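Local coordinates for tail spike protein (PDB 6EU4) that forms a trimeric phage tailspike that probably recognises and cleaves the capsular polysaccharide of its Acinetobacter host, at residues G300-L314 with M328-A340. Sequence-based numbering, arbitrary orientation.
Sequences GADFVGADGSPAKAL and MNEHLHAQNFLYA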
loop_
_atom_site.group_PDB
_atom_site.type_symbol
_atom_site.label_atom_id
_atom_site.label_comp_id
_atom_site.label_asym_id
_atom_site.label_seq_id
_atom_site.Cartn_x
_atom_site.Cartn_y
_atom_site.Cartn_z
ATOM N N GLY A 300 4.266 -2.215 14.451
ATOM C CA GLY A 300 3.861 -1.515 15.648
ATOM C C GLY A 300 5.054 -0.973 16.406
ATOM O O GLY A 300 6.210 -1.333 16.153
ATOM N N ALA A 301 4.747 -0.118 17.375
ATOM C CA ALA A 301 5.781 0.460 18.217
ATOM C C ALA A 301 5.149 0.837 19.542
ATOM O O ALA A 301 4.201 1.631 19.572
ATOM C CB ALA A 301 6.402 1.672 17.541
ATOM N N ASP A 302 5.612 0.228 20.622
ATOM C CA ASP A 302 4.992 0.418 21.927
ATOM C C ASP A 302 6.029 0.935 22.913
ATOM O O ASP A 302 7.184 0.481 22.924
ATOM C CB ASP A 302 4.397 -0.891 22.496
ATOM C CG ASP A 302 3.107 -1.343 21.808
ATOM O OD1 ASP A 302 3.036 -1.275 20.573
ATOM O OD2 ASP A 302 2.178 -1.816 22.531
ATOM N N PHE A 303 5.597 1.867 23.760
ATOM C CA PHE A 303 6.385 2.296 24.918
ATOM C C PHE A 303 7.701 2.943 24.494
ATOM O O PHE A 303 8.755 2.703 25.097
ATOM C CB PHE A 303 6.645 1.139 25.883
ATOM C CG PHE A 303 5.415 0.362 26.233
ATOM C CD1 PHE A 303 4.354 0.978 26.869
ATOM C CD2 PHE A 303 5.317 -0.979 25.912
ATOM C CE1 PHE A 303 3.203 0.262 27.187
ATOM C CE2 PHE A 303 4.162 -1.694 26.218
ATOM C CZ PHE A 303 3.111 -1.061 26.849
ATOM N N VAL A 304 7.640 3.808 23.492
ATOM C CA VAL A 304 8.797 4.572 23.051
ATOM C C VAL A 304 8.813 5.899 23.805
ATOM O O VAL A 304 7.813 6.633 23.820
ATOM C CB VAL A 304 8.754 4.781 21.526
ATOM C CG1 VAL A 304 9.801 5.773 21.080
ATOM C CG2 VAL A 304 8.964 3.431 20.844
ATOM N N GLY A 305 9.939 6.195 24.456
ATOM C CA GLY A 305 9.997 7.289 25.400
ATOM C C GLY A 305 9.292 6.929 26.691
ATOM O O GLY A 305 8.625 5.894 26.806
ATOM N N ALA A 306 9.437 7.790 27.681
ATOM C CA ALA A 306 8.776 7.604 28.960
ATOM C C ALA A 306 8.303 8.959 29.460
ATOM O O ALA A 306 8.859 9.999 29.105
ATOM C CB ALA A 306 9.720 6.963 29.987
ATOM N N ASP A 307 7.285 8.932 30.309
ATOM C CA ASP A 307 6.717 10.167 30.825
ATOM C C ASP A 307 7.790 10.957 31.551
ATOM O O ASP A 307 8.420 10.460 32.497
ATOM C CB ASP A 307 5.551 9.840 31.755
ATOM C CG ASP A 307 4.610 11.013 31.956
ATOM O OD1 ASP A 307 4.890 12.132 31.461
ATOM O OD2 ASP A 307 3.601 10.805 32.652
ATOM N N GLY A 308 8.013 12.186 31.101
ATOM C CA GLY A 308 9.056 13.035 31.641
ATOM C C GLY A 308 10.451 12.791 31.090
ATOM O O GLY A 308 11.368 13.560 31.428
ATOM N N SER A 309 10.641 11.735 30.280
ATOM C CA SER A 309 11.925 11.385 29.661
ATOM C C SER A 309 11.652 11.047 28.203
ATOM O O SER A 309 11.654 9.871 27.796
ATOM C CB SER A 309 12.593 10.205 30.375
ATOM O OG SER A 309 12.948 10.552 31.694
ATOM N N PRO A 310 11.344 12.056 27.396
ATOM C CA PRO A 310 10.903 11.796 26.021
ATOM C C PRO A 310 12.017 11.267 25.137
ATOM O O PRO A 310 13.199 11.586 25.309
ATOM C CB PRO A 310 10.429 13.170 25.543
ATOM C CG PRO A 310 11.261 14.135 26.342
ATOM C CD PRO A 310 11.328 13.496 27.711
ATOM N N ALA A 311 11.611 10.439 24.179
ATOM C CA ALA A 311 12.436 10.119 23.030
ATOM C C ALA A 311 12.554 11.355 22.154
ATOM O O ALA A 311 11.759 12.293 22.253
ATOM C CB ALA A 311 11.818 8.958 22.238
ATOM N N LYS A 312 13.551 11.365 21.285
ATOM C CA LYS A 312 13.611 12.449 20.313
ATOM C C LYS A 312 12.519 12.291 19.270
ATOM O O LYS A 312 11.816 13.259 18.943
ATOM C CB LYS A 312 14.990 12.516 19.668
ATOM C CG LYS A 312 16.033 13.096 20.633
ATOM C CD LYS A 312 17.407 13.269 19.942
ATOM C CE LYS A 312 18.535 13.614 20.914
ATOM N NZ LYS A 312 18.145 14.573 21.993
ATOM N N ALA A 313 12.356 11.077 18.743
ATOM C CA ALA A 313 11.325 10.811 17.748
ATOM C C ALA A 313 10.960 9.338 17.759
ATOM O O ALA A 313 11.807 8.480 18.015
ATOM C CB ALA A 313 11.779 11.193 16.336
ATOM N N LEU A 314 9.713 9.039 17.410
ATOM C CA LEU A 314 9.369 7.646 17.140
ATOM C C LEU A 314 10.112 7.157 15.906
ATOM O O LEU A 314 10.768 6.104 15.935
ATOM C CB LEU A 314 7.856 7.485 16.952
ATOM C CG LEU A 314 7.364 6.094 16.544
ATOM C CD1 LEU A 314 7.861 5.012 17.485
ATOM C CD2 LEU A 314 5.838 6.077 16.496
HETATM N N MSE A 328 1.042 1.039 13.328
HETATM C CA MSE A 328 0.514 1.518 14.609
HETATM C C MSE A 328 1.602 1.966 15.566
HETATM O O MSE A 328 2.771 1.605 15.436
HETATM C CB MSE A 328 -0.314 0.430 15.303
HETATM C CG MSE A 328 -1.469 -0.057 14.485
HETATM SE SE MSE A 328 -2.648 -1.189 15.547
HETATM C CE MSE A 328 -3.255 0.100 16.891
ATOM N N ASN A 329 1.176 2.723 16.567
ATOM C CA ASN A 329 1.958 2.903 17.767
ATOM C C ASN A 329 1.003 3.036 18.942
ATOM O O ASN A 329 -0.141 3.484 18.791
ATOM C CB ASN A 329 2.876 4.143 17.687
ATOM C CG ASN A 329 2.183 5.394 18.105
ATOM O OD1 ASN A 329 1.485 6.039 17.311
ATOM N ND2 ASN A 329 2.332 5.748 19.383
ATOM N N GLU A 330 1.498 2.645 20.114
ATOM C CA GLU A 330 0.774 2.808 21.371
ATOM C C GLU A 330 1.751 3.265 22.443
ATOM O O GLU A 330 2.735 2.570 22.714
ATOM C CB GLU A 330 0.103 1.492 21.803
ATOM C CG GLU A 330 -0.911 0.934 20.791
ATOM C CD GLU A 330 -1.685 -0.281 21.282
ATOM O OE1 GLU A 330 -1.942 -0.402 22.504
ATOM O OE2 GLU A 330 -2.063 -1.105 20.420
ATOM N N HIS A 331 1.449 4.409 23.072
ATOM C CA HIS A 331 2.179 4.987 24.197
ATOM C C HIS A 331 3.500 5.576 23.728
ATOM O O HIS A 331 4.523 4.885 23.663
ATOM C CB HIS A 331 2.395 3.963 25.321
ATOM C CG HIS A 331 1.133 3.319 25.790
ATOM N ND1 HIS A 331 0.205 3.978 26.563
ATOM C CD2 HIS A 331 0.627 2.084 25.557
ATOM C CE1 HIS A 331 -0.827 3.179 26.783
ATOM N NE2 HIS A 331 -0.593 2.024 26.180
ATOM N N LEU A 332 3.473 6.869 23.411
ATOM C CA LEU A 332 4.616 7.577 22.861
ATOM C C LEU A 332 4.822 8.862 23.631
ATOM O O LEU A 332 3.908 9.691 23.725
ATOM C CB LEU A 332 4.411 7.893 21.379
ATOM C CG LEU A 332 5.550 8.687 20.709
ATOM C CD1 LEU A 332 6.804 7.855 20.690
ATOM C CD2 LEU A 332 5.178 9.095 19.288
ATOM N N HIS A 333 6.016 9.006 24.202
ATOM C CA HIS A 333 6.512 10.262 24.768
ATOM C C HIS A 333 7.735 10.656 23.937
ATOM O O HIS A 333 8.836 10.123 24.132
ATOM C CB HIS A 333 6.862 10.112 26.243
ATOM C CG HIS A 333 5.688 9.810 27.113
ATOM N ND1 HIS A 333 5.019 10.778 27.832
ATOM C CD2 HIS A 333 5.061 8.641 27.380
ATOM C CE1 HIS A 333 4.031 10.215 28.507
ATOM N NE2 HIS A 333 4.029 8.920 28.241
ATOM N N ALA A 334 7.550 11.606 23.026
ATOM C CA ALA A 334 8.624 12.002 22.128
ATOM C C ALA A 334 8.443 13.445 21.690
ATOM O O ALA A 334 7.335 13.971 21.666
ATOM C CB ALA A 334 8.659 11.106 20.893
ATOM N N GLN A 335 9.552 14.075 21.307
ATOM C CA GLN A 335 9.469 15.437 20.792
ATOM C C GLN A 335 8.847 15.466 19.403
ATOM O O GLN A 335 8.089 16.385 19.081
ATOM C CB GLN A 335 10.847 16.081 20.769
ATOM C CG GLN A 335 10.800 17.557 20.399
ATOM C CD GLN A 335 12.193 18.156 20.345
ATOM O OE1 GLN A 335 12.981 17.982 21.273
ATOM N NE2 GLN A 335 12.515 18.821 19.244
ATOM N N ASN A 336 9.173 14.492 18.560
ATOM C CA ASN A 336 8.548 14.354 17.251
ATOM C C ASN A 336 7.943 12.967 17.118
ATOM O O ASN A 336 8.477 11.991 17.652
ATOM C CB ASN A 336 9.539 14.500 16.074
ATOM C CG ASN A 336 10.385 15.780 16.100
ATOM O OD1 ASN A 336 11.581 15.711 15.816
ATOM N ND2 ASN A 336 9.783 16.932 16.371
ATOM N N PHE A 337 6.850 12.884 16.362
ATOM C CA PHE A 337 6.364 11.593 15.896
ATOM C C PHE A 337 7.230 11.123 14.737
ATOM O O PHE A 337 7.809 10.037 14.789
ATOM C CB PHE A 337 4.890 11.709 15.499
ATOM C CG PHE A 337 4.286 10.464 14.896
ATOM C CD1 PHE A 337 3.656 9.520 15.697
ATOM C CD2 PHE A 337 4.273 10.293 13.521
ATOM C CE1 PHE A 337 3.068 8.404 15.140
ATOM C CE2 PHE A 337 3.708 9.183 12.944
ATOM C CZ PHE A 337 3.083 8.233 13.752
ATOM N N LEU A 338 7.380 11.970 13.721
ATOM C CA LEU A 338 8.226 11.713 12.572
ATOM C C LEU A 338 9.141 12.909 12.400
ATOM O O LEU A 338 8.669 14.049 12.292
ATOM C CB LEU A 338 7.408 11.504 11.307
ATOM C CG LEU A 338 8.223 11.489 9.996
ATOM C CD1 LEU A 338 9.210 10.336 9.968
ATOM C CD2 LEU A 338 7.251 11.418 8.812
ATOM N N TYR A 339 10.438 12.649 12.408
ATOM C CA TYR A 339 11.431 13.579 11.897
ATOM C C TYR A 339 11.829 13.103 10.502
ATOM O O TYR A 339 12.364 12.003 10.355
ATOM C CB TYR A 339 12.653 13.638 12.813
ATOM C CG TYR A 339 13.725 14.538 12.266
ATOM C CD1 TYR A 339 13.699 15.895 12.521
ATOM C CD2 TYR A 339 14.755 14.035 11.473
ATOM C CE1 TYR A 339 14.683 16.749 12.009
ATOM C CE2 TYR A 339 15.740 14.871 10.964
ATOM C CZ TYR A 339 15.687 16.227 11.225
ATOM O OH TYR A 339 16.649 17.077 10.715
ATOM N N ALA A 340 11.573 13.928 9.487
ATOM C CA ALA A 340 11.859 13.589 8.093
ATOM C C ALA A 340 12.759 14.671 7.521
ATOM O O ALA A 340 12.384 15.851 7.501
ATOM C CB ALA A 340 10.584 13.478 7.259
HETATM O O HOH W 1 4.666 4.327 20.806
HETATM O O HOH W 2 0.288 -1.018 24.407
HETATM O O HOH W 3 5.984 5.443 26.120
HETATM O O HOH W 4 13.996 15.002 17.068
#
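Across two successive coils of a right-handed parallel beta-helix, His333 lies against the turn 306-309, which projects from the preceding coil. Asp307 CA sits 3.5 Å above one face of the imidazole, near its rim, and Asp307 CB makes a CH-pi contact with the same ring, 4.0 Å from its centroid. Its chi1 of -160° swings CG away from the backbone N and carries the Asp307 carboxylate out past CE1 of the ring, where OD1 forms a salt bridge with Lys358, while Tyr359 hydroxyl bonds to His333 ND1 and Tyr356 stacks on the imidazole.

Backbone bonds set the register. His333 N donates to Val304 O (3.0 Å), and Ala311 N returns to His333 O at 2.8 Å, so the 306-309 excursion is clamped at both ends by one residue. The strands 300-302 and 328-330 run 10° from parallel, and residues in register lie side by side: the Phe303 and His331 rings are nearly parallel (7°) but slid apart, with little overlap. Asp302 and Glu330 also point the same way; their carboxylates are bridged by a water donating to Asp302 OD2 and Glu330 OE1, and Trp277 holds Asp302 OD1.

Inside, Leu314 CD2 reaches Asn329 CB at 3.7 Å and packs on Phe337, as Val304 CG1 does on Leu332 CD1, joining apolar groups of the two coils. The evidence therefore points to a largely apolar core that nonetheless includes the amide of Asn329, satisfied in part by a water that also bonds to Ala301 O, and to an outer side mixing polar groups with the Phe303 ring, where the water between the two acids probably eases their like-charge repulsion.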